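Local coordinates for A rubisco-like protein (Burkholderia fungorum, PDB 3NWR) that is of unknown function but belongs to the rubisco-like relatives of the ribulose bisphosphate carboxylase large chain, with a TIM-barrel catalytic domain, at residues W402-A407 against P412-H417; G394-R399 against M418-R423; S268-L273 against R309-D314. All coordinates share one frame; numbering follows the deposited sequence.

Overall arrangement
Contacts 1 and 2 lie together near the surface of the catalytic domain, with centres about 10 Å apart. Both use helix 391-407, beyond the last barrel strand, and contact 1 is nested inside the loop that contact 2 closes. They touch through A415 O and R422 NH1, probably a hydrogen bond. Contact 3 is on the opposite side of the chain's centre, about 39 Å from contact 1 and 37 Å from contact 2, centre to centre. It is fully buried, the others only partly. None has a hydrogen bond between its segments. Contact 1 rests on an aromatic ring, contact 2 mixes methyl and carboxylate contacts beside water, and contact 3 packs an isoleucine methyl on serine and valine.

Contact 1: W402-A407 against P412-H417; sequences WAAVQA and PVYAEH
Y414 reaches across to A403 and A404, and its side chain makes almost the whole contact. The setting is the C-terminal end of the TIM-barrel domain. Helix 391-407 comes after strand 377-379 and the short helix 382-385, and the short helix 411-414 comes just after it in the chain. The two segments bury 132 Å² between them, with no hydrogen bond across.

W402 turns away from Y414. Its ring packs edge-to-face on F378 and touches helix 364-371, so this side of the helix faces the barrel. A403 comes next and points its methyl toward Y414. A403 CB lies 3.9 Å from Y414 OH. It approaches the phenol end of the ring obliquely.

A404 is buried and closer. A404 CB is 3.5 Å from Y414 CD2 and also meets CG and CB of Y414, so the methyl sits above the rim of the ring where the ring joins CB. A404 CA stands over one ring face, 4.0 Å above the plane and offset toward the rim. The backbone also takes part, with A404 N 4.0 Å from Y414 CE2. The short alanine side chains probably allow the ring to lie this near the helix backbone.

V405 turns to F368 and to L411, which also packs on A404. Q406 hydrogen bonds to D160 O through NE2.

The ring of Y414 is aimed by its first torsion: CG is anti to the backbone N (chi1 -159°). The Y414 side chain also touches L421, so the ring meets both helix 391-407 and helix 419-427. There Y414 CD2 packs on L421 CD2.

Contact 2: G394-R399 against M418-R423; sequences GVTSVR and MPELRR. With SO4 (sulfate ion), chain C.
The side chains of T396 and E420 cross obliquely, and T396 supplies the methyl. Its CG2 lies 3.7 Å from E420 CD and equally near CG, so the methyl rests against the bend of the glutamate chain. The hydroxyl turns elsewhere: T396 OG1 bonds to A392 O, one turn earlier. A water donates to T396 OG1 and, weakly, to E420 OE2, bridging the two side chains. E420 OE1 is held by Q400 NE2, which fixes the other end of the carboxylate.

S397 meets the second helix through carbon. S397 CB is 3.5 Å from E420 O, which also accepts from H387 NE2. With chi1 at 75°, S397 OG turns back to its own helix and donates to G394 O at 2.7 Å. That carbonyl also takes V398 N, so it has two donors. L421 CD1 lies 3.8 Å from S397 O, a methyl against a backbone carbonyl.

R399 takes no part in the helix contact. NH1 and NH2 grip two oxygens of one sulfate, probably from the crystallisation liquor; the NH2 bond to O1 is nearly straight (173°). R161 and R228 also hydrogen bond to this sulfate.

The segment axes approach to 7.7 Å and cross at -95°. This is a near-perpendicular helix pair, here joining a helix beyond the last TIM-barrel strand to the C-terminal helix.

Contact 3: S268-L273 against R309-D314; sequences SAIQSL and RLSGVD
I270 meets S311 and V313 with one methyl, and this is the main side-chain contact between helix 267-276 and the turn that leads into strand 315-319. Both elements belong to the TIM barrel. I270 CB points toward the turn, 4.3 Å from S311 CB. There the chain branches. CG2 stands anti to the backbone N and goes on to the turn. It lies 3.5 Å from S311 OG and 3.8 Å from S311 CB. I270 CG2 also lies 4.1 Å from V313 CG1. The other branch of I270, its own CG1 and CD1, leads away from the turn. The I270 side chain also packs on L281 of strand 280-284.

Q271 adds a backbone approach. Q271 CA is 4.0 Å from S311 O. Q271 CB is 4.5 Å from S311 CB.

The turn is type I, from R309 to G312, and is closed by G312 N to R309 O at 3.0 Å. G312 has positive phi (94°) and ends the helical run of helix 301-309. R274 of helix 267-276 binds G312 O and makes a salt bridge to D314, just past the turn. Across the helix from this turn, S272 OG bonds D239 of the second subunit, so the same helix serves the dimer interface.

S311 OG already donates to W308 O, so the I270 methyl packs on a hydroxyl that is in use. S311 O is different: it is buried with no polar partner in the model. The segments thus meet by van der Waals contact of carbon with carbon and with oxygen, with no hydrogen bond directly between them.

Contact 1: W402-A407 against P412-H417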
ATOM      1  N   TRP A 402      32.753 -14.794  -2.910  1.00 13.43           N
ATOM      2  CA  TRP A 402      32.570 -14.620  -1.473  1.00 13.33           C
ATOM      3  C   TRP A 402      33.789 -15.078  -0.666  1.00 12.89           C
ATOM      4  O   TRP A 402      34.207 -14.387   0.265  1.00 14.99           O
ATOM      5  CB  TRP A 402      31.273 -15.295  -0.997  1.00 14.29           C
ATOM      6  CG  TRP A 402      30.095 -14.432  -1.331  1.00 13.88           C
ATOM      7  CD1 TRP A 402      29.148 -14.656  -2.287  1.00 13.93           C
ATOM      8  CD2 TRP A 402      29.777 -13.167  -0.739  1.00 12.50           C
ATOM      9  NE1 TRP A 402      28.248 -13.612  -2.318  1.00 12.56           N
ATOM     10  CE2 TRP A 402      28.608 -12.688  -1.374  1.00 12.75           C
ATOM     11  CE3 TRP A 402      30.355 -12.401   0.281  1.00 13.49           C
ATOM     12  CZ2 TRP A 402      28.022 -11.472  -1.040  1.00 14.10           C
ATOM     13  CZ3 TRP A 402      29.771 -11.185   0.612  1.00 13.14           C
ATOM     14  CH2 TRP A 402      28.603 -10.740  -0.038  1.00 13.88           C
ATOM     15  N   ALA A 403      34.365 -16.218  -1.030  1.00 14.30           N
ATOM     16  CA  ALA A 403      35.585 -16.687  -0.372  1.00 16.02           C
ATOM     17  C   ALA A 403      36.702 -15.642  -0.484  1.00 15.64           C
ATOM     18  O   ALA A 403      37.410 -15.363   0.488  1.00 16.59           O
ATOM     19  CB  ALA A 403      36.020 -18.011  -0.959  1.00 16.76           C
ATOM     20  N   ALA A 404      36.839 -15.053  -1.667  1.00 14.34           N
ATOM     21  CA  ALA A 404      37.857 -14.027  -1.898  1.00 13.67           C
ATOM     22  C   ALA A 404      37.670 -12.817  -0.992  1.00 14.76           C
ATOM     23  O   ALA A 404      38.594 -12.383  -0.301  1.00 15.68           O
ATOM     24  CB  ALA A 404      37.847 -13.599  -3.357  1.00 14.73           C
ATOM     25  N   VAL A 405      36.466 -12.254  -0.979  1.00 15.00           N
ATOM     26  CA  VAL A 405      36.278 -11.020  -0.217  1.00 15.45           C
ATOM     27  C   VAL A 405      36.397 -11.257   1.284  1.00 14.82           C
ATOM     28  O   VAL A 405      36.891 -10.405   2.019  1.00 16.76           O
ATOM     29  CB  VAL A 405      34.968 -10.274  -0.582  1.00 14.54           C
ATOM     30  CG1 VAL A 405      34.877 -10.107  -2.090  1.00 14.48           C
ATOM     31  CG2 VAL A 405      33.738 -11.007  -0.039  1.00 13.96           C
ATOM     32  N   GLN A 406      35.958 -12.422   1.737  1.00 15.82           N
ATOM     33  CA  GLN A 406      36.057 -12.755   3.152  1.00 17.93           C
ATOM     34  C   GLN A 406      37.513 -12.957   3.576  1.00 19.06           C
ATOM     35  O   GLN A 406      37.870 -12.671   4.719  1.00 21.12           O
ATOM     36  CB  GLN A 406      35.200 -13.982   3.477  1.00 18.29           C
ATOM     37  CG  GLN A 406      33.702 -13.717   3.326  1.00 16.13           C
ATOM     38  CD  GLN A 406      32.847 -14.948   3.586  1.00 18.88           C
ATOM     39  OE1 GLN A 406      31.981 -15.294   2.783  1.00 20.21           O
ATOM     40  NE2 GLN A 406      33.091 -15.615   4.710  1.00 19.85           N
ATOM     41  N   ALA A 407      38.342 -13.424   2.644  1.00 17.56           N
ATOM     42  CA  ALA A 407      39.772 -13.609   2.902  1.00 20.00           C
ATOM     43  C   ALA A 407      40.538 -12.309   2.685  1.00 21.89           C
ATOM     44  O   ALA A 407      41.709 -12.210   3.042  1.00 24.00           O
ATOM     45  CB  ALA A 407      40.340 -14.714   2.020  1.00 19.24           C
ATOM     46  N   PRO A 412      40.105 -10.170  -8.931  1.00 13.97           N
ATOM     47  CA  PRO A 412      40.955 -10.522 -10.083  1.00 13.24           C
ATOM     48  C   PRO A 412      42.261 -11.199  -9.685  1.00 14.53           C
ATOM     49  O   PRO A 412      42.886 -11.819 -10.540  1.00 17.60           O
ATOM     50  CB  PRO A 412      41.247  -9.168 -10.742  1.00 13.66           C
ATOM     51  CG  PRO A 412      40.114  -8.273 -10.270  1.00 15.50           C
ATOM     52  CD  PRO A 412      39.855  -8.721  -8.855  1.00 15.40           C
ATOM     53  N   VAL A 413      42.676 -11.074  -8.425  1.00 14.42           N
ATOM     54  CA  VAL A 413      43.831 -11.832  -7.944  1.00 13.16           C
ATOM     55  C   VAL A 413      43.413 -13.283  -7.671  1.00 15.26           C
ATOM     56  O   VAL A 413      44.047 -14.230  -8.136  1.00 15.39           O
ATOM     57  CB  VAL A 413      44.431 -11.202  -6.670  1.00 13.45           C
ATOM     58  CG1 VAL A 413      45.523 -12.103  -6.085  1.00 15.71           C
ATOM     59  CG2 VAL A 413      45.019  -9.834  -6.975  1.00 15.23           C
ATOM     60  N   TYR A 414      42.322 -13.453  -6.930  1.00 15.90           N
ATOM     61  CA  TYR A 414      41.828 -14.791  -6.604  1.00 13.85           C
ATOM     62  C   TYR A 414      41.452 -15.572  -7.860  1.00 14.98           C
ATOM     63  O   TYR A 414      41.596 -16.795  -7.914  1.00 15.16           O
ATOM     64  CB  TYR A 414      40.623 -14.666  -5.676  1.00 14.26           C
ATOM     65  CG  TYR A 414      40.295 -15.891  -4.859  1.00 15.24           C
ATOM     66  CD1 TYR A 414      41.226 -16.432  -3.982  1.00 14.63           C
ATOM     67  CD2 TYR A 414      39.023 -16.460  -4.907  1.00 17.33           C
ATOM     68  CE1 TYR A 414      40.913 -17.541  -3.203  1.00 18.05           C
ATOM     69  CE2 TYR A 414      38.702 -17.567  -4.124  1.00 19.31           C
ATOM     70  CZ  TYR A 414      39.656 -18.100  -3.278  1.00 20.46           C
ATOM     71  OH  TYR A 414      39.359 -19.199  -2.494  1.00 22.10           O
ATOM     72  N   ALA A 415      40.958 -14.865  -8.871  1.00 14.22           N
ATOM     73  CA  ALA A 415      40.555 -15.482 -10.133  1.00 13.47           C
ATOM     74  C   ALA A 415      41.696 -16.235 -10.805  1.00 16.76           C
ATOM     75  O   ALA A 415      41.470 -17.166 -11.572  1.00 18.07           O
ATOM     76  CB  ALA A 415      39.998 -14.423 -11.089  1.00 15.62           C
ATOM     77  N   GLU A 416      42.922 -15.814 -10.526  1.00 17.06           N
ATOM     78  CA  GLU A 416      44.085 -16.491 -11.085  1.00 19.64           C
ATOM     79  C   GLU A 416      44.191 -17.913 -10.544  1.00 21.78           C
ATOM     80  O   GLU A 416      44.816 -18.774 -11.168  1.00 25.05           O
ATOM     81  CB  GLU A 416      45.359 -15.691 -10.785  1.00 17.15           C
ATOM     82  CG  GLU A 416      45.431 -14.373 -11.534  1.00 17.87           C
ATOM     83  CD  GLU A 416      45.423 -14.574 -13.030  1.00 22.52           C
ATOM     84  OE1 GLU A 416      46.357 -15.221 -13.547  1.00 22.99           O
ATOM     85  OE2 GLU A 416      44.483 -14.100 -13.697  1.00 21.16           O
ATOM     86  N   HIS A 417      43.563 -18.146  -9.390  1.00 19.04           N
ATOM     87  CA  HIS A 417      43.546 -19.451  -8.723  1.00 24.08           C
ATOM     88  C   HIS A 417      42.243 -20.221  -9.013  1.00 23.80           C
ATOM     89  O   HIS A 417      42.148 -21.420  -8.742  1.00 22.52           O
ATOM     90  CB  HIS A 417      43.656 -19.278  -7.197  1.00 20.16           C
ATOM     91  CG  HIS A 417      44.894 -18.568  -6.732  1.00 21.19           C
ATOM     92  ND1 HIS A 417      46.167 -18.981  -7.071  1.00 23.91           N
ATOM     93  CD2 HIS A 417      45.054 -17.508  -5.904  1.00 20.07           C
ATOM     94  CE1 HIS A 417      47.053 -18.182  -6.503  1.00 25.50           C
ATOM     95  NE2 HIS A 417      46.406 -17.282  -5.786  1.00 25.22           N
TER

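Contact 2: G394-R399 against M418-R423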
ATOM      1  N   GLY A 394      28.340 -21.358 -12.348  1.00 17.80           N
ATOM      2  CA  GLY A 394      27.847 -20.057 -11.931  1.00 18.12           C
ATOM      3  C   GLY A 394      27.790 -19.921 -10.421  1.00 17.12           C
ATOM      4  O   GLY A 394      28.290 -18.952  -9.841  1.00 15.25           O
ATOM      5  N   VAL A 395      27.170 -20.894  -9.766  1.00 16.03           N
ATOM      6  CA  VAL A 395      27.115 -20.875  -8.313  1.00 16.52           C
ATOM      7  C   VAL A 395      28.528 -20.866  -7.745  1.00 14.45           C
ATOM      8  O   VAL A 395      28.839 -20.121  -6.815  1.00 15.98           O
ATOM      9  CB  VAL A 395      26.295 -22.052  -7.761  1.00 17.34           C
ATOM     10  CG1 VAL A 395      26.371 -22.086  -6.245  1.00 19.37           C
ATOM     11  CG2 VAL A 395      24.833 -21.938  -8.236  1.00 16.84           C
ATOM     12  N   THR A 396      29.398 -21.680  -8.327  1.00 16.19           N
ATOM     13  CA  THR A 396      30.767 -21.746  -7.844  1.00 16.00           C
ATOM     14  C   THR A 396      31.482 -20.408  -8.008  1.00 14.61           C
ATOM     15  O   THR A 396      32.221 -19.991  -7.122  1.00 15.81           O
ATOM     16  CB  THR A 396      31.536 -22.872  -8.543  1.00 16.42           C
ATOM     17  OG1 THR A 396      30.930 -24.121  -8.180  1.00 18.61           O
ATOM     18  CG2 THR A 396      33.009 -22.883  -8.113  1.00 16.66           C
ATOM     19  N   SER A 397      31.248 -19.723  -9.124  1.00 15.30           N
ATOM     20  CA  SER A 397      31.875 -18.416  -9.323  1.00 14.10           C
ATOM     21  C   SER A 397      31.457 -17.441  -8.222  1.00 15.19           C
ATOM     22  O   SER A 397      32.265 -16.655  -7.724  1.00 15.00           O
ATOM     23  CB  SER A 397      31.564 -17.846 -10.714  1.00 15.38           C
ATOM     24  OG  SER A 397      30.236 -17.360 -10.829  1.00 16.16           O
ATOM     25  N   VAL A 398      30.193 -17.497  -7.824  1.00 14.60           N
ATOM     26  CA  VAL A 398      29.709 -16.611  -6.775  1.00 13.82           C
ATOM     27  C   VAL A 398      30.290 -17.000  -5.415  1.00 13.40           C
ATOM     28  O   VAL A 398      30.711 -16.134  -4.641  1.00 14.03           O
ATOM     29  CB  VAL A 398      28.166 -16.607  -6.746  1.00 13.31           C
ATOM     30  CG1 VAL A 398      27.640 -15.925  -5.489  1.00 15.49           C
ATOM     31  CG2 VAL A 398      27.628 -15.921  -8.010  1.00 15.53           C
ATOM     32  N   ARG A 399      30.335 -18.306  -5.133  1.00 14.04           N
ATOM     33  CA  ARG A 399      30.930 -18.793  -3.890  1.00 14.72           C
ATOM     34  C   ARG A 399      32.422 -18.437  -3.808  1.00 14.36           C
ATOM     35  O   ARG A 399      32.926 -18.082  -2.744  1.00 15.06           O
ATOM     36  CB  ARG A 399      30.731 -20.303  -3.755  1.00 14.45           C
ATOM     37  CG  ARG A 399      29.286 -20.716  -3.476  1.00 16.79           C
ATOM     38  CD  ARG A 399      28.910 -20.418  -2.021  1.00 17.37           C
ATOM     39  NE  ARG A 399      29.696 -21.243  -1.115  1.00 18.86           N
ATOM     40  CZ  ARG A 399      29.395 -22.498  -0.795  1.00 19.94           C
ATOM     41  NH1 ARG A 399      28.296 -23.063  -1.288  1.00 19.99           N
ATOM     42  NH2 ARG A 399      30.187 -23.184   0.026  1.00 21.58           N
ATOM     43  N   MET A 418      41.249 -19.529  -9.564  1.00 19.15           N
ATOM     44  CA  MET A 418      39.855 -19.998  -9.516  1.00 20.38           C
ATOM     45  C   MET A 418      39.141 -19.847 -10.856  1.00 18.68           C
ATOM     46  O   MET A 418      38.631 -18.772 -11.177  1.00 17.91           O
ATOM     47  CB  MET A 418      39.096 -19.206  -8.446  1.00 18.74           C
ATOM     48  CG  MET A 418      39.645 -19.390  -7.041  1.00 16.75           C
ATOM     49  SD  MET A 418      39.200 -20.981  -6.328  1.00 21.63           S
ATOM     50  CE  MET A 418      40.472 -21.154  -5.073  1.00 23.07           C
ATOM     51  N   PRO A 419      39.084 -20.934 -11.638  1.00 17.89           N
ATOM     52  CA  PRO A 419      38.641 -20.904 -13.035  1.00 17.92           C
ATOM     53  C   PRO A 419      37.204 -20.427 -13.222  1.00 19.52           C
ATOM     54  O   PRO A 419      36.932 -19.654 -14.140  1.00 19.02           O
ATOM     55  CB  PRO A 419      38.779 -22.365 -13.475  1.00 24.60           C
ATOM     56  CG  PRO A 419      39.805 -22.934 -12.570  1.00 29.83           C
ATOM     57  CD  PRO A 419      39.599 -22.259 -11.252  1.00 23.77           C
ATOM     58  N   GLU A 420      36.298 -20.878 -12.363  1.00 19.42           N
ATOM     59  CA  GLU A 420      34.898 -20.499 -12.491  1.00 19.18           C
ATOM     60  C   GLU A 420      34.734 -18.990 -12.336  1.00 19.02           C
ATOM     61  O   GLU A 420      34.043 -18.343 -13.125  1.00 17.09           O
ATOM     62  CB  GLU A 420      34.053 -21.246 -11.456  1.00 16.47           C
ATOM     63  CG  GLU A 420      33.882 -22.735 -11.751  1.00 19.20           C
ATOM     64  CD  GLU A 420      35.006 -23.601 -11.191  1.00 22.99           C
ATOM     65  OE1 GLU A 420      36.014 -23.064 -10.686  1.00 20.85           O
ATOM     66  OE2 GLU A 420      34.868 -24.841 -11.256  1.00 26.27           O
ATOM     67  N   LEU A 421      35.377 -18.443 -11.312  1.00 17.02           N
ATOM     68  CA  LEU A 421      35.396 -17.000 -11.079  1.00 13.76           C
ATOM     69  C   LEU A 421      36.038 -16.233 -12.240  1.00 15.97           C
ATOM     70  O   LEU A 421      35.496 -15.239 -12.731  1.00 16.62           O
ATOM     71  CB  LEU A 421      36.134 -16.694  -9.774  1.00 16.53           C
ATOM     72  CG  LEU A 421      36.295 -15.217  -9.417  1.00 15.15           C
ATOM     73  CD1 LEU A 421      34.917 -14.531  -9.314  1.00 13.39           C
ATOM     74  CD2 LEU A 421      37.064 -15.071  -8.121  1.00 15.62           C
ATOM     75  N   ARG A 422      37.200 -16.703 -12.687  1.00 16.46           N
ATOM     76  CA  ARG A 422      37.905 -16.051 -13.790  1.00 17.48           C
ATOM     77  C   ARG A 422      37.024 -15.999 -15.040  1.00 18.39           C
ATOM     78  O   ARG A 422      36.911 -14.960 -15.703  1.00 20.79           O
ATOM     79  CB  ARG A 422      39.217 -16.786 -14.081  1.00 16.89           C
ATOM     80  CG  ARG A 422      40.158 -16.035 -15.014  1.00 20.13           C
ATOM     81  CD  ARG A 422      41.527 -16.706 -15.050  1.00 22.25           C
ATOM     82  NE  ARG A 422      41.467 -18.068 -15.579  1.00 25.43           N
ATOM     83  CZ  ARG A 422      41.696 -19.172 -14.867  1.00 28.55           C
ATOM     84  NH1 ARG A 422      41.998 -19.100 -13.571  1.00 25.28           N
ATOM     85  NH2 ARG A 422      41.622 -20.362 -15.454  1.00 33.29           N
ATOM     86  N   ARG A 423      36.375 -17.120 -15.345  1.00 17.44           N
ATOM     87  CA  ARG A 423      35.477 -17.194 -16.495  1.00 18.33           C
ATOM     88  C   ARG A 423      34.277 -16.254 -16.352  1.00 19.54           C
ATOM     89  O   ARG A 423      33.836 -15.640 -17.313  1.00 20.49           O
ATOM     90  CB  ARG A 423      35.000 -18.635 -16.694  1.00 22.99           C
ATOM     91  CG  ARG A 423      36.080 -19.584 -17.168  1.00 28.43           C
ATOM     92  CD  ARG A 423      36.405 -19.329 -18.625  1.00 28.87           C
ATOM     93  NE  ARG A 423      35.254 -19.591 -19.488  1.00 40.92           N
ATOM     94  CZ  ARG A 423      35.041 -20.742 -20.118  1.00 41.87           C
ATOM     95  NH1 ARG A 423      35.901 -21.742 -19.982  1.00 46.67           N
ATOM     96  NH2 ARG A 423      33.968 -20.893 -20.886  1.00 39.58           N
TER
HETATM   97  S   SO4 C 434      27.822 -25.999   1.071  0.79 25.67           S
HETATM   98  O1  SO4 C 434      29.235 -26.026   0.716  0.70 30.27           O
HETATM   99  O2  SO4 C 434      27.654 -25.221   2.296  0.88 26.71           O
HETATM  100  O3  SO4 C 434      27.349 -27.366   1.280  0.74 29.00           O
HETATM  101  O4  SO4 C 434      27.074 -25.374  -0.014  0.71 25.64           O
HETATM  102  O   HOH W   1      31.769 -25.717 -10.406  1.00 32.49           O

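Contact 3: S268-L273 against R309-D314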
ATOM      1  N   SER A 268      -2.339  -5.885   8.294  1.00 11.60           N
ATOM      2  CA  SER A 268      -3.345  -6.653   9.031  1.00 11.70           C
ATOM      3  C   SER A 268      -3.236  -8.145   8.753  1.00 11.56           C
ATOM      4  O   SER A 268      -3.316  -8.975   9.672  1.00 12.02           O
ATOM      5  CB  SER A 268      -4.753  -6.168   8.659  1.00 11.25           C
ATOM      6  OG  SER A 268      -4.913  -4.819   9.040  1.00 13.24           O
ATOM      7  N   ALA A 269      -3.071  -8.495   7.484  1.00 10.79           N
ATOM      8  CA  ALA A 269      -2.955  -9.898   7.098  1.00 11.80           C
ATOM      9  C   ALA A 269      -1.629 -10.495   7.543  1.00 13.56           C
ATOM     10  O   ALA A 269      -1.584 -11.614   8.070  1.00 12.13           O
ATOM     11  CB  ALA A 269      -3.114 -10.063   5.589  1.00 11.54           C
ATOM     12  N   ILE A 270      -0.541  -9.766   7.320  1.00 11.84           N
ATOM     13  CA  ILE A 270       0.765 -10.341   7.620  1.00 11.08           C
ATOM     14  C   ILE A 270       0.980 -10.557   9.115  1.00 12.01           C
ATOM     15  O   ILE A 270       1.533 -11.588   9.517  1.00 12.27           O
ATOM     16  CB  ILE A 270       1.911  -9.527   6.989  1.00 11.72           C
ATOM     17  CG1 ILE A 270       1.786  -9.515   5.457  1.00 12.25           C
ATOM     18  CG2 ILE A 270       3.266 -10.077   7.439  1.00 13.79           C
ATOM     19  CD1 ILE A 270       1.795 -10.887   4.780  1.00 12.77           C
ATOM     20  N   GLN A 271       0.537  -9.616   9.944  1.00 11.42           N
ATOM     21  CA  GLN A 271       0.691  -9.798  11.385  1.00 11.53           C
ATOM     22  C   GLN A 271      -0.081 -11.037  11.844  1.00 13.08           C
ATOM     23  O   GLN A 271       0.417 -11.823  12.656  1.00 14.71           O
ATOM     24  CB  GLN A 271       0.277  -8.548  12.170  1.00 12.99           C
ATOM     25  CG  GLN A 271       0.516  -8.724  13.660  1.00 17.12           C
ATOM     26  CD  GLN A 271       0.278  -7.477  14.480  1.00 19.20           C
ATOM     27  OE1 GLN A 271      -0.073  -6.415  13.958  1.00 19.91           O
ATOM     28  NE2 GLN A 271       0.478  -7.601  15.784  1.00 18.85           N
ATOM     29  N   SER A 272      -1.278 -11.237  11.299  1.00 11.85           N
ATOM     30  CA  SER A 272      -2.059 -12.414  11.664  1.00 12.68           C
ATOM     31  C   SER A 272      -1.389 -13.702  11.174  1.00 13.53           C
ATOM     32  O   SER A 272      -1.308 -14.679  11.914  1.00 15.20           O
ATOM     33  CB  SER A 272      -3.490 -12.305  11.135  1.00 14.53           C
ATOM     34  OG  SER A 272      -4.208 -11.338  11.883  1.00 15.60           O
ATOM     35  N   LEU A 273      -0.892 -13.692   9.940  1.00 12.48           N
ATOM     36  CA  LEU A 273      -0.206 -14.854   9.383  1.00 13.44           C
ATOM     37  C   LEU A 273       1.010 -15.193  10.229  1.00 13.63           C
ATOM     38  O   LEU A 273       1.290 -16.358  10.486  1.00 14.14           O
ATOM     39  CB  LEU A 273       0.233 -14.581   7.949  1.00 13.19           C
ATOM     40  CG  LEU A 273       1.113 -15.640   7.284  1.00 14.24           C
ATOM     41  CD1 LEU A 273       0.345 -16.965   7.141  1.00 18.14           C
ATOM     42  CD2 LEU A 273       1.573 -15.126   5.932  1.00 15.11           C
ATOM     43  N   ARG A 309       8.718  -4.447   9.830  1.00 11.91           N
ATOM     44  CA  ARG A 309       9.333  -5.314  10.822  1.00 10.88           C
ATOM     45  C   ARG A 309       8.418  -5.545  12.029  1.00 12.04           C
ATOM     46  O   ARG A 309       8.505  -6.583  12.688  1.00 12.27           O
ATOM     47  CB  ARG A 309      10.701  -4.767  11.215  1.00 12.83           C
ATOM     48  CG  ARG A 309      11.755  -5.130  10.178  1.00 11.97           C
ATOM     49  CD  ARG A 309      13.047  -4.348  10.343  1.00 12.57           C
ATOM     50  NE  ARG A 309      13.738  -4.664  11.588  1.00 13.79           N
ATOM     51  CZ  ARG A 309      14.917  -4.147  11.913  1.00 14.02           C
ATOM     52  NH1 ARG A 309      15.496  -4.475  13.063  1.00 13.61           N
ATOM     53  NH2 ARG A 309      15.518  -3.298  11.076  1.00 14.04           N
ATOM     54  N   LEU A 310       7.518  -4.605  12.299  1.00 12.46           N
ATOM     55  CA  LEU A 310       6.542  -4.795  13.378  1.00 11.83           C
ATOM     56  C   LEU A 310       5.569  -5.944  13.100  1.00 12.14           C
ATOM     57  O   LEU A 310       4.916  -6.442  14.024  1.00 13.05           O
ATOM     58  CB  LEU A 310       5.767  -3.504  13.677  1.00 11.38           C
ATOM     59  CG  LEU A 310       6.631  -2.312  14.109  1.00 11.01           C
ATOM     60  CD1 LEU A 310       5.784  -1.046  14.259  1.00 13.42           C
ATOM     61  CD2 LEU A 310       7.373  -2.612  15.413  1.00 12.85           C
ATOM     62  N   SER A 311       5.456  -6.365  11.841  1.00 11.67           N
ATOM     63  CA  SER A 311       4.598  -7.512  11.519  1.00 11.07           C
ATOM     64  C   SER A 311       5.311  -8.845  11.703  1.00 13.73           C
ATOM     65  O   SER A 311       4.695  -9.908  11.611  1.00 14.50           O
ATOM     66  CB  SER A 311       4.060  -7.426  10.090  1.00 11.49           C
ATOM     67  OG  SER A 311       5.086  -7.691   9.151  1.00 12.12           O
ATOM     68  N   GLY A 312       6.619  -8.799  11.937  1.00 11.82           N
ATOM     69  CA  GLY A 312       7.357 -10.009  12.250  1.00 13.86           C
ATOM     70  C   GLY A 312       8.027 -10.707  11.080  1.00 12.18           C
ATOM     71  O   GLY A 312       8.471 -11.856  11.207  1.00 12.54           O
ATOM     72  N   VAL A 313       8.119 -10.027   9.937  1.00 11.55           N
ATOM     73  CA  VAL A 313       8.823 -10.606   8.792  1.00 11.43           C
ATOM     74  C   VAL A 313      10.293 -10.917   9.123  1.00 12.25           C
ATOM     75  O   VAL A 313      10.897 -10.267   9.978  1.00 13.15           O
ATOM     76  CB  VAL A 313       8.747  -9.708   7.548  1.00  9.93           C
ATOM     77  CG1 VAL A 313       7.288  -9.521   7.129  1.00 12.19           C
ATOM     78  CG2 VAL A 313       9.411  -8.357   7.813  1.00 13.82           C
ATOM     79  N   ASP A 314      10.863 -11.898   8.425  1.00 10.89           N
ATOM     80  CA  ASP A 314      12.214 -12.366   8.717  1.00 10.87           C
ATOM     81  C   ASP A 314      13.256 -11.840   7.739  1.00 11.29           C
ATOM     82  O   ASP A 314      14.423 -11.697   8.102  1.00 12.64           O
ATOM     83  CB  ASP A 314      12.235 -13.894   8.681  1.00 11.37           C
ATOM     84  CG  ASP A 314      11.477 -14.503   9.826  1.00 13.57           C
ATOM     85  OD1 ASP A 314      11.869 -14.239  10.980  1.00 13.11           O
ATOM     86  OD2 ASP A 314      10.495 -15.240   9.578  1.00 13.15           O
TER